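Local coordinates for D-psicose 3-epimerase (Agrobacterium tumefaciens, PDB 2HK0), which probably interconverts D-psicose and D-fructose by epimerising the sugar at C3, with a bound metal ion playing a pivotal part in catalysis, at residues 40-45 with 72-77; 63-68 with 116-121; 108-113 with 157-162. All coordinates share one frame; numbering follows the deposited sequence.

The three contacts join neighbouring helices of the outer layer of one TIM barrel. Contact 1 ties helix 39-47 to helix 65-77, contact 2 ties helix 65-77 to helix 99-118, and contact 3 ties helix 99-118 to helix 142-162. Contact 1 is small and buried, with one isoleucine methyl doing the work. Contacts 2 and 3 are only partly buried: each has a buried apolar pair; in contact 2 it lies beside a Lys-Asp salt bridge, in contact 3 beside a glutamate whose CG lies over a ring. Contacts 1 and 2 touch through Arg72, which packs on the helix end at Lys118. Contacts 1 and 3 lie about 24 Å apart between centres.

Contact 1 of 3, residues 40-45 with 72-77; sequences PYIEKV and RKSAKD
Ile42 of helix 39-47 meets Ser74 and Ala75 of helix 65-77 at a small, buried junction. Just ahead of it Tyr41 turns to other neighbours, its hydroxyl bonded to Glu31 and its ring meeting that of Tyr27. Ile42 then sends its branch methyl to the other helix: CG2 lies anti to the backbone N while CG1 takes the place beside that N (chi1 -62°). Ile42 CG2 comes to 3.6 Å from Ala75 CA and packs more closely on that backbone atom than on the methyl of Ala75, whose CB is 4.1 Å away. The same Ile42 CG2 lies 3.6 Å from Ser74 OG, a packing contact and not a hydrogen bond. The helices approach closely at Ala75, whose CA is 6.0 Å from Ile42 CA, consistent with its small side chain. Glu43 pairs with Lys47, Lys44 with Asp293, and Val45 packs inward on Phe50 and Ile53. Within helix 65-77, Lys73 NZ forms a salt bridge at 2.8 Å to the syn lone pair of Asp77 OD2, one turn on. Since Ile42 also rests on Ile53 and Leu82 of two barrel strands, this is the helix-on-helix, helix-on-strand packing of the outer layer of a TIM barrel.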
loop_
_atom_site.group_PDB
_atom_site.type_symbol
_atom_site.label_atom_id
_atom_site.label_comp_id
_atom_site.label_asym_id
_atom_site.label_seq_id
_atom_site.Cartn_x
_atom_site.Cartn_y
_atom_site.Cartn_z
ATOM N N PRO A 40 -13.394 31.206 20.323
ATOM C CA PRO A 40 -14.625 30.804 19.620
ATOM C C PRO A 40 -14.585 29.372 19.089
ATOM O O PRO A 40 -15.622 28.744 18.875
ATOM C CB PRO A 40 -14.726 31.819 18.479
ATOM C CG PRO A 40 -14.032 33.022 19.038
ATOM C CD PRO A 40 -12.816 32.412 19.702
ATOM N N TYR A 41 -13.381 28.859 18.869
ATOM C CA TYR A 41 -13.238 27.505 18.349
ATOM C C TYR A 41 -13.575 26.403 19.341
ATOM O O TYR A 41 -13.911 25.289 18.935
ATOM C CB TYR A 41 -11.825 27.330 17.788
ATOM C CG TYR A 41 -11.700 28.046 16.472
ATOM C CD1 TYR A 41 -12.158 27.452 15.296
ATOM C CD2 TYR A 41 -11.222 29.350 16.408
ATOM C CE1 TYR A 41 -12.145 28.139 14.088
ATOM C CE2 TYR A 41 -11.213 30.051 15.199
ATOM C CZ TYR A 41 -11.672 29.438 14.048
ATOM O OH TYR A 41 -11.658 30.111 12.855
ATOM N N ILE A 42 -13.500 26.707 20.638
ATOM C CA ILE A 42 -13.815 25.713 21.652
ATOM C C ILE A 42 -15.202 25.127 21.378
ATOM O O ILE A 42 -15.366 23.915 21.210
ATOM C CB ILE A 42 -13.827 26.331 23.062
ATOM C CG1 ILE A 42 -12.443 26.888 23.416
ATOM C CG2 ILE A 42 -14.268 25.283 24.073
ATOM C CD1 ILE A 42 -11.422 25.846 23.728
ATOM N N GLU A 43 -16.196 26.008 21.316
ATOM C CA GLU A 43 -17.577 25.614 21.071
ATOM C C GLU A 43 -17.777 25.018 19.680
ATOM O O GLU A 43 -18.499 24.041 19.515
ATOM C CB GLU A 43 -18.497 26.830 21.226
ATOM C CG GLU A 43 -19.969 26.488 21.047
ATOM C CD GLU A 43 -20.850 27.719 20.860
ATOM O OE1 GLU A 43 -20.692 28.686 21.636
ATOM O OE2 GLU A 43 -21.705 27.703 19.943
ATOM N N LYS A 44 -17.146 25.612 18.673
ATOM C CA LYS A 44 -17.293 25.130 17.306
ATOM C C LYS A 44 -16.750 23.712 17.148
ATOM O O LYS A 44 -17.422 22.832 16.602
ATOM C CB LYS A 44 -16.549 26.060 16.346
ATOM C CG LYS A 44 -16.748 25.754 14.870
ATOM C CD LYS A 44 -15.499 26.128 14.089
ATOM C CE LYS A 44 -15.794 26.805 12.773
ATOM N NZ LYS A 44 -16.572 26.021 11.813
ATOM N N VAL A 45 -15.520 23.497 17.608
ATOM C CA VAL A 45 -14.893 22.187 17.500
ATOM C C VAL A 45 -15.687 21.144 18.292
ATOM O O VAL A 45 -15.878 20.017 17.829
ATOM C CB VAL A 45 -13.416 22.264 17.981
ATOM C CG1 VAL A 45 -12.813 20.885 18.084
ATOM C CG2 VAL A 45 -12.615 23.130 16.998
ATOM N N ARG A 72 -11.511 28.135 30.189
ATOM C CA ARG A 72 -11.613 26.819 30.821
ATOM C C ARG A 72 -13.072 26.441 31.071
ATOM O O ARG A 72 -13.447 25.260 30.988
ATOM C CB ARG A 72 -10.846 26.807 32.141
ATOM C CG ARG A 72 -10.999 25.523 32.940
ATOM C CD ARG A 72 -10.158 25.603 34.199
ATOM N NE ARG A 72 -10.242 24.378 34.990
ATOM C CZ ARG A 72 -9.248 23.909 35.738
ATOM N NH1 ARG A 72 -8.087 24.560 35.797
ATOM N NH2 ARG A 72 -9.412 22.790 36.428
ATOM N N LYS A 73 -13.898 27.442 31.373
ATOM C CA LYS A 73 -15.314 27.193 31.626
ATOM C C LYS A 73 -16.028 26.856 30.322
ATOM O O LYS A 73 -16.906 25.995 30.287
ATOM C CB LYS A 73 -15.976 28.414 32.280
ATOM C CG LYS A 73 -17.413 28.149 32.728
ATOM C CD LYS A 73 -18.067 29.430 33.229
ATOM C CE LYS A 73 -19.498 29.192 33.716
ATOM N NZ LYS A 73 -20.450 28.759 32.633
ATOM N N SER A 74 -15.655 27.537 29.247
ATOM C CA SER A 74 -16.266 27.260 27.957
ATOM C C SER A 74 -15.986 25.807 27.560
ATOM O O SER A 74 -16.874 25.095 27.090
ATOM C CB SER A 74 -15.696 28.192 26.896
ATOM O OG SER A 74 -16.269 27.903 25.637
ATOM N N ALA A 75 -14.742 25.372 27.749
ATOM C CA ALA A 75 -14.370 24.005 27.416
ATOM C C ALA A 75 -15.174 23.042 28.295
ATOM O O ALA A 75 -15.718 22.049 27.813
ATOM C CB ALA A 75 -12.857 23.797 27.625
ATOM N N LYS A 76 -15.257 23.329 29.587
ATOM C CA LYS A 76 -16.021 22.444 30.465
ATOM C C LYS A 76 -17.494 22.369 30.033
ATOM O O LYS A 76 -18.065 21.285 29.941
ATOM C CB LYS A 76 -15.942 22.912 31.918
ATOM C CG LYS A 76 -16.734 22.013 32.869
ATOM C CD LYS A 76 -16.615 22.440 34.323
ATOM C CE LYS A 76 -17.488 21.540 35.200
ATOM N NZ LYS A 76 -17.403 21.877 36.657
ATOM N N ASP A 77 -18.103 23.521 29.757
ATOM C CA ASP A 77 -19.505 23.552 29.352
ATOM C C ASP A 77 -19.761 22.832 28.040
ATOM O O ASP A 77 -20.851 22.326 27.815
ATOM C CB ASP A 77 -20.012 24.995 29.232
ATOM C CG ASP A 77 -20.083 25.700 30.571
ATOM O OD1 ASP A 77 -20.278 25.012 31.593
ATOM O OD2 ASP A 77 -19.959 26.943 30.598
#

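Contact 2 of 3, residues 63-68 with 116-121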
loop_
_atom_site.group_PDB
_atom_site.type_symbol
_atom_site.label_atom_id
_atom_site.label_comp_id
_atom_site.label_asym_id
_atom_site.label_seq_id
_atom_site.Cartn_x
_atom_site.Cartn_y
_atom_site.Cartn_z
ATOM N N TYR A 63 -3.488 35.958 27.724
ATOM C CA TYR A 63 -4.788 36.090 28.364
ATOM C C TYR A 63 -4.647 36.390 29.846
ATOM O O TYR A 63 -3.707 35.942 30.493
ATOM C CB TYR A 63 -5.595 34.802 28.189
ATOM C CG TYR A 63 -6.060 34.557 26.777
ATOM C CD1 TYR A 63 -6.997 35.398 26.174
ATOM C CD2 TYR A 63 -5.555 33.496 26.034
ATOM C CE1 TYR A 63 -7.417 35.187 24.861
ATOM C CE2 TYR A 63 -5.968 33.274 24.722
ATOM C CZ TYR A 63 -6.897 34.122 24.142
ATOM O OH TYR A 63 -7.295 33.901 22.846
ATOM N N SER A 64 -5.595 37.152 30.376
ATOM C CA SER A 64 -5.601 37.495 31.790
ATOM C C SER A 64 -6.091 36.265 32.529
ATOM O O SER A 64 -6.746 35.410 31.941
ATOM C CB SER A 64 -6.573 38.639 32.056
ATOM O OG SER A 64 -7.915 38.213 31.875
ATOM N N ASP A 65 -5.789 36.178 33.816
ATOM C CA ASP A 65 -6.231 35.035 34.600
ATOM C C ASP A 65 -7.754 34.906 34.549
ATOM O O ASP A 65 -8.296 33.805 34.679
ATOM C CB ASP A 65 -5.740 35.171 36.048
ATOM C CG ASP A 65 -4.279 34.773 36.204
ATOM O OD1 ASP A 65 -3.552 34.790 35.190
ATOM O OD2 ASP A 65 -3.849 34.450 37.335
ATOM N N ALA A 66 -8.441 36.027 34.344
ATOM C CA ALA A 66 -9.902 36.022 34.271
ATOM C C ALA A 66 -10.362 35.428 32.940
ATOM O O ALA A 66 -11.361 34.709 32.868
ATOM C CB ALA A 66 -10.434 37.439 34.422
ATOM N N GLU A 67 -9.624 35.751 31.883
ATOM C CA GLU A 67 -9.934 35.251 30.557
ATOM C C GLU A 67 -9.662 33.751 30.477
ATOM O O GLU A 67 -10.455 33.000 29.904
ATOM C CB GLU A 67 -9.104 36.007 29.532
ATOM C CG GLU A 67 -9.465 37.473 29.480
ATOM C CD GLU A 67 -8.507 38.256 28.622
ATOM O OE1 GLU A 67 -7.288 38.174 28.883
ATOM O OE2 GLU A 67 -8.973 38.950 27.693
ATOM N N LEU A 68 -8.547 33.320 31.061
ATOM C CA LEU A 68 -8.207 31.903 31.069
ATOM C C LEU A 68 -9.353 31.141 31.718
ATOM O O LEU A 68 -9.814 30.136 31.187
ATOM C CB LEU A 68 -6.918 31.663 31.849
ATOM C CG LEU A 68 -5.668 32.236 31.194
ATOM C CD1 LEU A 68 -4.450 31.981 32.072
ATOM C CD2 LEU A 68 -5.488 31.604 29.835
ATOM N N VAL A 116 -0.770 27.129 31.169
ATOM C CA VAL A 116 -1.365 25.941 30.561
ATOM C C VAL A 116 -2.184 25.159 31.596
ATOM O O VAL A 116 -3.276 24.654 31.302
ATOM C CB VAL A 116 -0.235 25.062 29.976
ATOM C CG1 VAL A 116 -0.622 23.616 29.980
ATOM C CG2 VAL A 116 0.113 25.558 28.553
ATOM N N ALA A 117 -1.660 25.069 32.814
ATOM C CA ALA A 117 -2.357 24.353 33.876
ATOM C C ALA A 117 -3.653 25.070 34.256
ATOM O O ALA A 117 -4.630 24.425 34.662
ATOM C CB ALA A 117 -1.444 24.205 35.096
ATOM N N LYS A 118 -3.667 26.399 34.120
ATOM C CA LYS A 118 -4.856 27.191 34.431
ATOM C C LYS A 118 -6.001 26.841 33.486
ATOM O O LYS A 118 -7.162 27.146 33.771
ATOM C CB LYS A 118 -4.562 28.692 34.327
ATOM C CG LYS A 118 -3.602 29.225 35.377
ATOM C CD LYS A 118 -3.221 30.688 35.090
ATOM C CE LYS A 118 -2.143 31.176 36.056
ATOM N NZ LYS A 118 -1.637 32.540 35.724
ATOM N N LEU A 119 -5.679 26.225 32.352
ATOM C CA LEU A 119 -6.706 25.831 31.393
ATOM C C LEU A 119 -7.004 24.339 31.500
ATOM O O LEU A 119 -7.703 23.769 30.654
ATOM C CB LEU A 119 -6.274 26.167 29.957
ATOM C CG LEU A 119 -6.169 27.651 29.583
ATOM C CD1 LEU A 119 -5.780 27.764 28.128
ATOM C CD2 LEU A 119 -7.498 28.371 29.837
ATOM N N ASP A 120 -6.466 23.701 32.537
ATOM C CA ASP A 120 -6.674 22.273 32.749
ATOM C C ASP A 120 -6.149 21.455 31.560
ATOM O O ASP A 120 -6.772 20.486 31.126
ATOM C CB ASP A 120 -8.166 21.986 32.984
ATOM C CG ASP A 120 -8.407 20.633 33.651
ATOM O OD1 ASP A 120 -7.504 20.165 34.375
ATOM O OD2 ASP A 120 -9.496 20.044 33.463
ATOM N N ILE A 121 -5.000 21.873 31.037
ATOM C CA ILE A 121 -4.331 21.200 29.930
ATOM C C ILE A 121 -3.236 20.314 30.542
ATOM O O ILE A 121 -2.427 20.784 31.351
ATOM C CB ILE A 121 -3.673 22.232 28.982
ATOM C CG1 ILE A 121 -4.760 22.985 28.201
ATOM C CG2 ILE A 121 -2.685 21.544 28.046
ATOM C CD1 ILE A 121 -4.223 24.145 27.405
#
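Lys118 NZ meets Asp65 OD1 on its syn side, 32° out of the carboxylate plane. Lys118 NZ lies 3.0 Å from Asp65 OD1 and makes a weaker bond of 3.3 Å to Asp65 OD2, so the salt bridge grips both oxygens unequally. At the edge of the Tyr63 ring, in its plane, sits Glu67 OE1. Lys118 reaches the bridge with a chain extended beyond CG, its CD passing 3.5 Å from Leu68 CD1. Asn115 OD1 is a second partner of Lys118 NZ. Deeper in, Leu68 and Leu119 cross at about a right angle, with Leu68 CD2 3.8 Å from Leu119 CD2; that Leu119 methyl also presses to 3.2 Å from Leu68 O. The start of helix 65-77 and the end of helix 99-118 are both capped: Ser64 OG accepts from Glu67 N at 3.0 Å in a capping box, and a Schellman motif with Asp120 at C-prime closes the other. The first turn of helix 65-77 meets the C-terminal end of helix 99-118 and the residue after it. Ile60 of helix 57-60 packs on both leucines, Ile71 further covers Leu119, and Ile121 leads inward against Leu82 and Ala84 of strand 81-85.

Contact 3 of 3, residues 108-113 with 157-162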
loop_
_atom_site.group_PDB
_atom_site.type_symbol
_atom_site.label_atom_id
_atom_site.label_comp_id
_atom_site.label_asym_id
_atom_site.label_seq_id
_atom_site.Cartn_x
_atom_site.Cartn_y
_atom_site.Cartn_z
ATOM N N PHE A 108 10.660 30.956 29.925
ATOM C CA PHE A 108 9.500 30.938 29.030
ATOM C C PHE A 108 8.645 29.672 29.248
ATOM O O PHE A 108 7.417 29.730 29.270
ATOM C CB PHE A 108 9.964 30.999 27.568
ATOM C CG PHE A 108 8.933 30.511 26.578
ATOM C CD1 PHE A 108 7.803 31.272 26.284
ATOM C CD2 PHE A 108 9.099 29.285 25.936
ATOM C CE1 PHE A 108 6.853 30.817 25.355
ATOM C CE2 PHE A 108 8.158 28.822 25.011
ATOM C CZ PHE A 108 7.033 29.594 24.721
ATOM N N PHE A 109 9.288 28.522 29.388
ATOM C CA PHE A 109 8.541 27.297 29.604
ATOM C C PHE A 109 7.793 27.292 30.930
ATOM O O PHE A 109 6.624 26.918 30.986
ATOM C CB PHE A 109 9.460 26.074 29.534
ATOM C CG PHE A 109 9.570 25.484 28.159
ATOM C CD1 PHE A 109 10.590 25.874 27.290
ATOM C CD2 PHE A 109 8.641 24.545 27.722
ATOM C CE1 PHE A 109 10.683 25.332 26.004
ATOM C CE2 PHE A 109 8.726 23.994 26.434
ATOM C CZ PHE A 109 9.746 24.388 25.577
ATOM N N GLU A 110 8.465 27.707 32.000
ATOM C CA GLU A 110 7.823 27.727 33.309
ATOM C C GLU A 110 6.576 28.603 33.307
ATOM O O GLU A 110 5.531 28.210 33.818
ATOM C CB GLU A 110 8.824 28.183 34.367
ATOM C CG GLU A 110 9.883 27.121 34.600
ATOM C CD GLU A 110 10.891 27.512 35.652
ATOM O OE1 GLU A 110 10.528 28.298 36.558
ATOM O OE2 GLU A 110 12.039 27.023 35.579
ATOM N N ARG A 111 6.676 29.775 32.699
ATOM C CA ARG A 111 5.534 30.684 32.614
ATOM C C ARG A 111 4.387 30.069 31.799
ATOM O O ARG A 111 3.219 30.074 32.215
ATOM C CB ARG A 111 5.975 31.999 31.964
ATOM C CG ARG A 111 4.853 32.990 31.743
ATOM C CD ARG A 111 5.329 34.117 30.848
ATOM N NE ARG A 111 4.370 35.213 30.774
ATOM C CZ ARG A 111 4.406 36.158 29.838
ATOM N NH1 ARG A 111 5.350 36.121 28.905
ATOM N NH2 ARG A 111 3.512 37.143 29.842
ATOM N N THR A 112 4.724 29.540 30.628
ATOM C CA THR A 112 3.726 28.938 29.756
ATOM C C THR A 112 3.070 27.738 30.429
ATOM O O THR A 112 1.858 27.590 30.398
ATOM C CB THR A 112 4.370 28.495 28.425
ATOM O OG1 THR A 112 5.003 29.622 27.813
ATOM C CG2 THR A 112 3.335 27.957 27.477
ATOM N N LEU A 113 3.877 26.882 31.041
ATOM C CA LEU A 113 3.357 25.694 31.721
ATOM C C LEU A 113 2.376 26.071 32.846
ATOM O O LEU A 113 1.349 25.413 33.032
ATOM C CB LEU A 113 4.529 24.880 32.289
ATOM C CG LEU A 113 5.054 23.567 31.682
ATOM C CD1 LEU A 113 4.623 23.385 30.257
ATOM C CD2 LEU A 113 6.579 23.534 31.809
ATOM N N ALA A 157 11.246 19.361 33.429
ATOM C CA ALA A 157 10.335 18.236 33.619
ATOM C C ALA A 157 9.612 18.195 34.958
ATOM O O ALA A 157 8.394 17.960 35.006
ATOM C CB ALA A 157 11.075 16.917 33.391
ATOM N N ASP A 158 10.351 18.401 36.048
ATOM C CA ASP A 158 9.740 18.354 37.370
ATOM C C ASP A 158 8.697 19.459 37.533
ATOM O O ASP A 158 7.650 19.246 38.141
ATOM C CB ASP A 158 10.809 18.470 38.465
ATOM C CG ASP A 158 11.709 17.229 38.556
ATOM O OD1 ASP A 158 11.364 16.166 37.984
ATOM O OD2 ASP A 158 12.764 17.316 39.225
ATOM N N PHE A 159 8.988 20.642 36.990
ATOM C CA PHE A 159 8.050 21.755 37.084
ATOM C C PHE A 159 6.746 21.353 36.391
ATOM O O PHE A 159 5.662 21.547 36.931
ATOM C CB PHE A 159 8.661 23.010 36.433
ATOM C CG PHE A 159 7.875 24.271 36.675
ATOM C CD1 PHE A 159 6.794 24.598 35.868
ATOM C CD2 PHE A 159 8.228 25.135 37.714
ATOM C CE1 PHE A 159 6.066 25.774 36.081
ATOM C CE2 PHE A 159 7.512 26.312 37.942
ATOM C CZ PHE A 159 6.424 26.633 37.118
ATOM N N ALA A 160 6.860 20.768 35.201
ATOM C CA ALA A 160 5.680 20.319 34.462
ATOM C C ALA A 160 4.966 19.214 35.244
ATOM O O ALA A 160 3.739 19.200 35.352
ATOM C CB ALA A 160 6.094 19.784 33.084
ATOM N N ASN A 161 5.751 18.288 35.784
ATOM C CA ASN A 161 5.201 17.172 36.529
ATOM C C ASN A 161 4.393 17.608 37.745
ATOM O O ASN A 161 3.382 16.990 38.076
ATOM C CB ASN A 161 6.311 16.211 36.964
ATOM C CG ASN A 161 5.758 14.965 37.650
ATOM O OD1 ASN A 161 6.102 14.669 38.794
ATOM N ND2 ASN A 161 4.891 14.238 36.952
ATOM N N ASP A 162 4.819 18.668 38.415
ATOM C CA ASP A 162 4.059 19.122 39.574
ATOM C C ASP A 162 2.682 19.589 39.116
ATOM O O ASP A 162 1.718 19.537 39.873
ATOM C CB ASP A 162 4.786 20.261 40.305
ATOM C CG ASP A 162 6.023 19.777 41.059
ATOM O OD1 ASP A 162 6.132 18.559 41.323
ATOM O OD2 ASP A 162 6.882 20.620 41.401
#
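Glu110 and Phe159 make the main contact, a CH-pi interaction. The Glu110 chain runs over one face of the ring, its CG 3.9 Å from the centroid and almost straight above it. The carboxylate beyond is turned only 25° from the ring plane, and Glu110 OE1 comes to 3.9 Å from Phe159 CE2, so this charged residue packs chiefly through its methylenes, with the carboxylate lying over the ring's rim. The CB of Phe159 points toward helix 99-118, and with CG anti to the backbone N (chi1 -170°) the ring lies with one face under the Glu110 chain. Its rim also meets the main chain, with Phe159 CE1 3.4 Å from Glu110 O; Ser114 OG is hydrogen-bonded to the same carbonyl oxygen.

Apolar packing continues from the ring inward. Leu113 CB sits at the edge of the Phe159 ring near its plane, 4.2 Å from CE1. Past it, Leu113 CD2 meets Ala160 CB at 4.0 Å.

No hydrogen bond spans the two segments. Within segment 108-113 of helix 99-118, Thr112 OG1 donates to Phe108 O at 2.8 Å while Thr112 N reaches that oxygen from the opposite face of its plane. Asn61 ND2 is a further partner of the threonine hydroxyl.

The axes of segments 108-113 and 157-162 run nearly parallel, 6° apart, with a closest approach of 10.2 Å. Helix 99-118 leads into strand 123-126 and helix 142-162 follows it, so the contact lies between successive helices of the barrel's outer layer. Beyond the contact, Asp158 forms a salt bridge with Lys195, and Ala160 also touches Asn197, in the loop that follows helix 183-193.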